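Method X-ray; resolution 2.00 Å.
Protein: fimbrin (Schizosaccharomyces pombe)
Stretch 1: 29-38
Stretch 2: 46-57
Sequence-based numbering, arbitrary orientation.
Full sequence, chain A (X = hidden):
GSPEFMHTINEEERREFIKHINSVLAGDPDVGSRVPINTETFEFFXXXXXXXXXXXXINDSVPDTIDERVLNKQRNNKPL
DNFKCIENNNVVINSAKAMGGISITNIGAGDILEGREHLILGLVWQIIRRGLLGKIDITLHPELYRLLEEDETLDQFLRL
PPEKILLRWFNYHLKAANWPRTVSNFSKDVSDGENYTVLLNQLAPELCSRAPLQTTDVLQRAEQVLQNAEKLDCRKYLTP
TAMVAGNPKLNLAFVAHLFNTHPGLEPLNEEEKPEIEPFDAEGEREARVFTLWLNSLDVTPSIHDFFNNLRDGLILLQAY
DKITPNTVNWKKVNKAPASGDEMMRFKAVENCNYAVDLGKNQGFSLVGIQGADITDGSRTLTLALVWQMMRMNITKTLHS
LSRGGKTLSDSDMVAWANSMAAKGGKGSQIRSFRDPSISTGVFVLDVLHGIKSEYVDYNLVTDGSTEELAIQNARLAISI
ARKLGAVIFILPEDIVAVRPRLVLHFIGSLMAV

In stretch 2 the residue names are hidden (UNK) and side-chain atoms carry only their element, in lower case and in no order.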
# COMPACT_ATOMS: atom_id res chain seq x y z
N PRO A 29 10.65 -20.11 10.59
CA PRO A 29 10.38 -21.55 10.43
C PRO A 29 10.25 -22.05 9.00
O PRO A 29 10.67 -23.16 8.68
CB PRO A 29 9.08 -21.74 11.22
CG PRO A 29 9.19 -20.71 12.30
CD PRO A 29 9.69 -19.51 11.54
N ASP A 30 9.68 -21.24 8.12
CA ASP A 30 9.47 -21.63 6.74
C ASP A 30 10.63 -21.35 5.80
O ASP A 30 10.94 -22.17 4.93
CB ASP A 30 8.21 -20.95 6.21
CG ASP A 30 6.97 -21.32 7.01
OD1 ASP A 30 6.54 -22.50 6.92
OD2 ASP A 30 6.43 -20.46 7.73
N VAL A 31 11.28 -20.20 5.96
CA VAL A 31 12.40 -19.85 5.08
C VAL A 31 13.73 -19.83 5.83
O VAL A 31 14.75 -19.36 5.31
CB VAL A 31 12.15 -18.47 4.41
CG1 VAL A 31 13.21 -18.20 3.35
CG2 VAL A 31 10.78 -18.45 3.78
N GLY A 32 13.72 -20.37 7.05
CA GLY A 32 14.94 -20.41 7.84
C GLY A 32 16.06 -21.17 7.17
O GLY A 32 17.23 -20.81 7.29
N SER A 33 15.70 -22.22 6.44
CA SER A 33 16.67 -23.05 5.74
C SER A 33 17.49 -22.33 4.67
O SER A 33 18.28 -22.95 3.97
CB SER A 33 15.96 -24.25 5.10
OG SER A 33 14.99 -23.82 4.17
N ARG A 34 17.29 -21.02 4.53
CA ARG A 34 18.02 -20.26 3.52
C ARG A 34 18.25 -18.80 3.90
O ARG A 34 18.85 -18.05 3.12
CB ARG A 34 17.28 -20.33 2.18
CG ARG A 34 15.76 -20.24 2.28
CD ARG A 34 15.10 -20.18 0.90
NE ARG A 34 13.72 -20.67 0.91
CZ ARG A 34 12.88 -20.59 -0.11
NH1 ARG A 34 13.26 -20.03 -1.26
NH2 ARG A 34 11.65 -21.07 -0.00
N VAL A 35 17.80 -18.42 5.09
CA VAL A 35 17.93 -17.04 5.57
C VAL A 35 19.24 -16.37 5.21
O VAL A 35 19.25 -15.39 4.46
CB VAL A 35 17.75 -16.97 7.11
CG1 VAL A 35 17.36 -15.55 7.52
CG2 VAL A 35 16.71 -17.96 7.56
N PRO A 36 20.37 -16.86 5.74
CA PRO A 36 21.65 -16.22 5.40
C PRO A 36 21.92 -16.22 3.89
O PRO A 36 22.64 -17.08 3.38
CB PRO A 36 22.67 -17.06 6.18
CG PRO A 36 21.87 -17.54 7.36
CD PRO A 36 20.58 -17.95 6.72
N ILE A 37 21.34 -15.26 3.19
CA ILE A 37 21.51 -15.15 1.74
C ILE A 37 22.72 -14.28 1.41
O ILE A 37 22.90 -13.22 2.01
CB ILE A 37 20.26 -14.54 1.06
CG1 ILE A 37 19.04 -15.41 1.34
CG2 ILE A 37 20.49 -14.41 -0.44
CD1 ILE A 37 17.76 -14.87 0.78
N ASN A 38 23.54 -14.73 0.47
CA ASN A 38 24.73 -13.99 0.07
C ASN A 38 24.36 -12.61 -0.46
O ASN A 38 23.42 -12.46 -1.24
CB ASN A 38 25.51 -14.75 -1.00
CG ASN A 38 26.73 -13.99 -1.48
OD1 ASN A 38 27.61 -13.64 -0.69
ND2 ASN A 38 26.79 -13.73 -2.79
N UNK A 46 16.92 -15.83 -7.23
CA UNK A 46 16.49 -17.20 -7.47
C UNK A 46 15.70 -17.65 -6.25
O UNK A 46 14.72 -18.39 -6.36
c UNK A 46 17.68 -18.14 -7.67
o UNK A 46 19.56 -17.78 -9.06
o UNK A 46 17.61 -18.03 -10.04
c UNK A 46 18.33 -17.97 -9.02
N UNK A 47 16.14 -17.18 -5.08
CA UNK A 47 15.48 -17.51 -3.83
C UNK A 47 14.11 -16.83 -3.73
O UNK A 47 13.31 -17.20 -2.87
c UNK A 47 17.61 -17.92 -2.47
c UNK A 47 16.35 -17.09 -2.65
c UNK A 47 17.29 -19.38 -2.26
n UNK A 47 18.00 -20.25 -2.97
o UNK A 47 16.42 -19.73 -1.47
N UNK A 48 13.86 -15.85 -4.59
CA UNK A 48 12.59 -15.12 -4.56
C UNK A 48 11.52 -15.70 -5.49
O UNK A 48 10.36 -15.31 -5.42
s UNK A 48 13.50 -12.66 -3.57
c UNK A 48 12.81 -13.65 -4.92
N UNK A 49 11.93 -16.65 -6.33
CA UNK A 49 11.03 -17.27 -7.30
C UNK A 49 9.76 -17.95 -6.80
O UNK A 49 8.74 -17.93 -7.51
c UNK A 49 11.81 -18.26 -8.16
c UNK A 49 12.87 -17.61 -9.04
n UNK A 49 15.13 -18.99 -11.82
c UNK A 49 13.57 -18.65 -9.91
c UNK A 49 14.49 -17.99 -10.91
N UNK A 50 9.79 -18.56 -5.62
CA UNK A 50 8.59 -19.24 -5.16
C UNK A 50 7.67 -18.39 -4.30
O UNK A 50 6.74 -18.90 -3.68
o UNK A 50 9.98 -21.38 -2.47
c UNK A 50 8.93 -20.56 -4.43
o UNK A 50 9.72 -19.21 -2.60
c UNK A 50 9.59 -20.36 -3.07
N UNK A 51 7.94 -17.08 -4.27
CA UNK A 51 7.12 -16.16 -3.51
C UNK A 51 7.11 -16.18 -1.98
O UNK A 51 6.51 -15.30 -1.36
N UNK A 52 7.76 -17.16 -1.36
CA UNK A 52 7.77 -17.23 0.11
C UNK A 52 8.50 -16.06 0.79
O UNK A 52 7.95 -15.43 1.70
c UNK A 52 8.20 -21.07 0.58
c UNK A 52 7.49 -19.78 0.23
c UNK A 52 8.38 -18.57 0.57
c UNK A 52 6.18 -19.67 0.99
N UNK A 53 9.71 -15.78 0.35
CA UNK A 53 10.49 -14.68 0.91
C UNK A 53 9.75 -13.37 0.78
O UNK A 53 9.66 -12.60 1.75
c UNK A 53 11.85 -14.55 0.19
c UNK A 53 12.73 -15.74 0.55
c UNK A 53 12.51 -13.24 0.57
c UNK A 53 14.09 -15.72 -0.11
N UNK A 54 9.20 -13.10 -0.40
CA UNK A 54 8.45 -11.86 -0.62
C UNK A 54 7.21 -11.78 0.26
O UNK A 54 6.90 -10.72 0.80
c UNK A 54 8.07 -11.72 -2.09
c UNK A 54 9.29 -11.44 -2.98
c UNK A 54 8.89 -11.47 -4.46
c UNK A 54 9.89 -10.10 -2.60
N UNK A 55 6.49 -12.90 0.39
CA UNK A 55 5.29 -12.93 1.22
C UNK A 55 5.66 -12.61 2.66
O UNK A 55 4.93 -11.91 3.36
c UNK A 55 4.62 -14.32 1.16
o UNK A 55 4.01 -14.55 -0.10
N UNK A 56 6.80 -13.14 3.10
CA UNK A 56 7.30 -12.90 4.45
C UNK A 56 7.66 -11.41 4.61
O UNK A 56 7.34 -10.79 5.63
c UNK A 56 7.53 -15.61 6.11
n UNK A 56 6.86 -17.47 7.64
c UNK A 56 8.53 -13.76 4.73
c UNK A 56 8.26 -15.26 4.83
c UNK A 56 7.42 -17.14 6.29
N UNK A 57 8.32 -10.85 3.62
CA UNK A 57 8.70 -9.44 3.68
C UNK A 57 7.44 -8.57 3.80
O UNK A 57 7.39 -7.60 4.56
c UNK A 57 10.73 -7.38 1.07
c UNK A 57 11.02 -7.43 3.56
c UNK A 57 9.50 -9.05 2.44
c UNK A 57 10.04 -7.63 2.40
O HOH W 1 12.32 -19.79 -4.47

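Position 46 carries two carbons, the second bearing two oxygens, and touches nothing on stretch 1: a short carboxylate, D46, which supplies a negative charge for the side chain at position 49. Position 47 has three carbons in a row, the last holding one oxygen and one nitrogen, a primary amide whose oxygen meets the guanidinium of R34, so this is Q47. Its CB points toward stretch 1, and NH1 of R34 donates to OE1 of Q47 at 3.2 Å, although the place of that oxygen is less sure. Position 48 shows one carbon and a sulfur; the CA-to-CB bond points away from stretch 1, and no side-chain atom touches it, which makes it C48, a small buried side chain. Position 49 is an unbranched run of four carbons ending in nitrogen: K49, whose end leads away from stretch 1 and whose NZ forms a weak salt-bridge hydrogen bond with OD1 of D46 at 3.2 Å.

Position 50 again has two carbons, the second with two oxygens, facing R34; it is D50. The carboxylate does double work. OD2 of D50 accepts from NH2 of R34 at 3.0 Å in a salt bridge, while OD1 of D50 accepts from the backbone N of position 52 at 3.1 Å, at the start of the helix. Position 51 has no side-chain atoms and is G51; its phi of 69° favours glycine, and it closes a type I turn begun at C48 and serves as the N-cap.

At position 52 four carbons, forked at the second, touch V31 and R34, giving L52, whose CB lies 4.0 Å from CG2 of V31. Position 53 also has four carbons, but forked at the first with one arm two carbons long, and they touch V31 and I37: I53. Its CG1 meets CG1 of V31 at 3.8 Å, and its CD1 meets CD1 of I37 at 3.9 Å, so the longer arm reaches both apolar partners. Position 54, forked at the second of four carbons, is L54, out of reach of stretch 1, an apolar side chain suited to a buried helix position. Position 55, one carbon and one oxygen, is S55; its OG donates to O of G51 at 2.9 Å, satisfying a buried hydroxyl within the helix. At position 56 four carbons in a row end in a nitrogen that meets the D30 carboxylate: K56, long enough to bring NZ within 3.0 Å of OD2 of D30 in a salt bridge. Position 57, four carbons forked at the second, is L57, likewise apolar and buried without touching stretch 1.

The contact thus joins an apolar cluster of V31, I37, L52 and I53 to two salt bridges, D30 with K56 and R34 with D50. A water accepts from N of D50 at 3.0 Å and, weakly, from NH1 of R34 at 3.4 Å, adding a bridge beside the guanidinium.

Stretch 2 (46-57) DQCKDGLILSKL
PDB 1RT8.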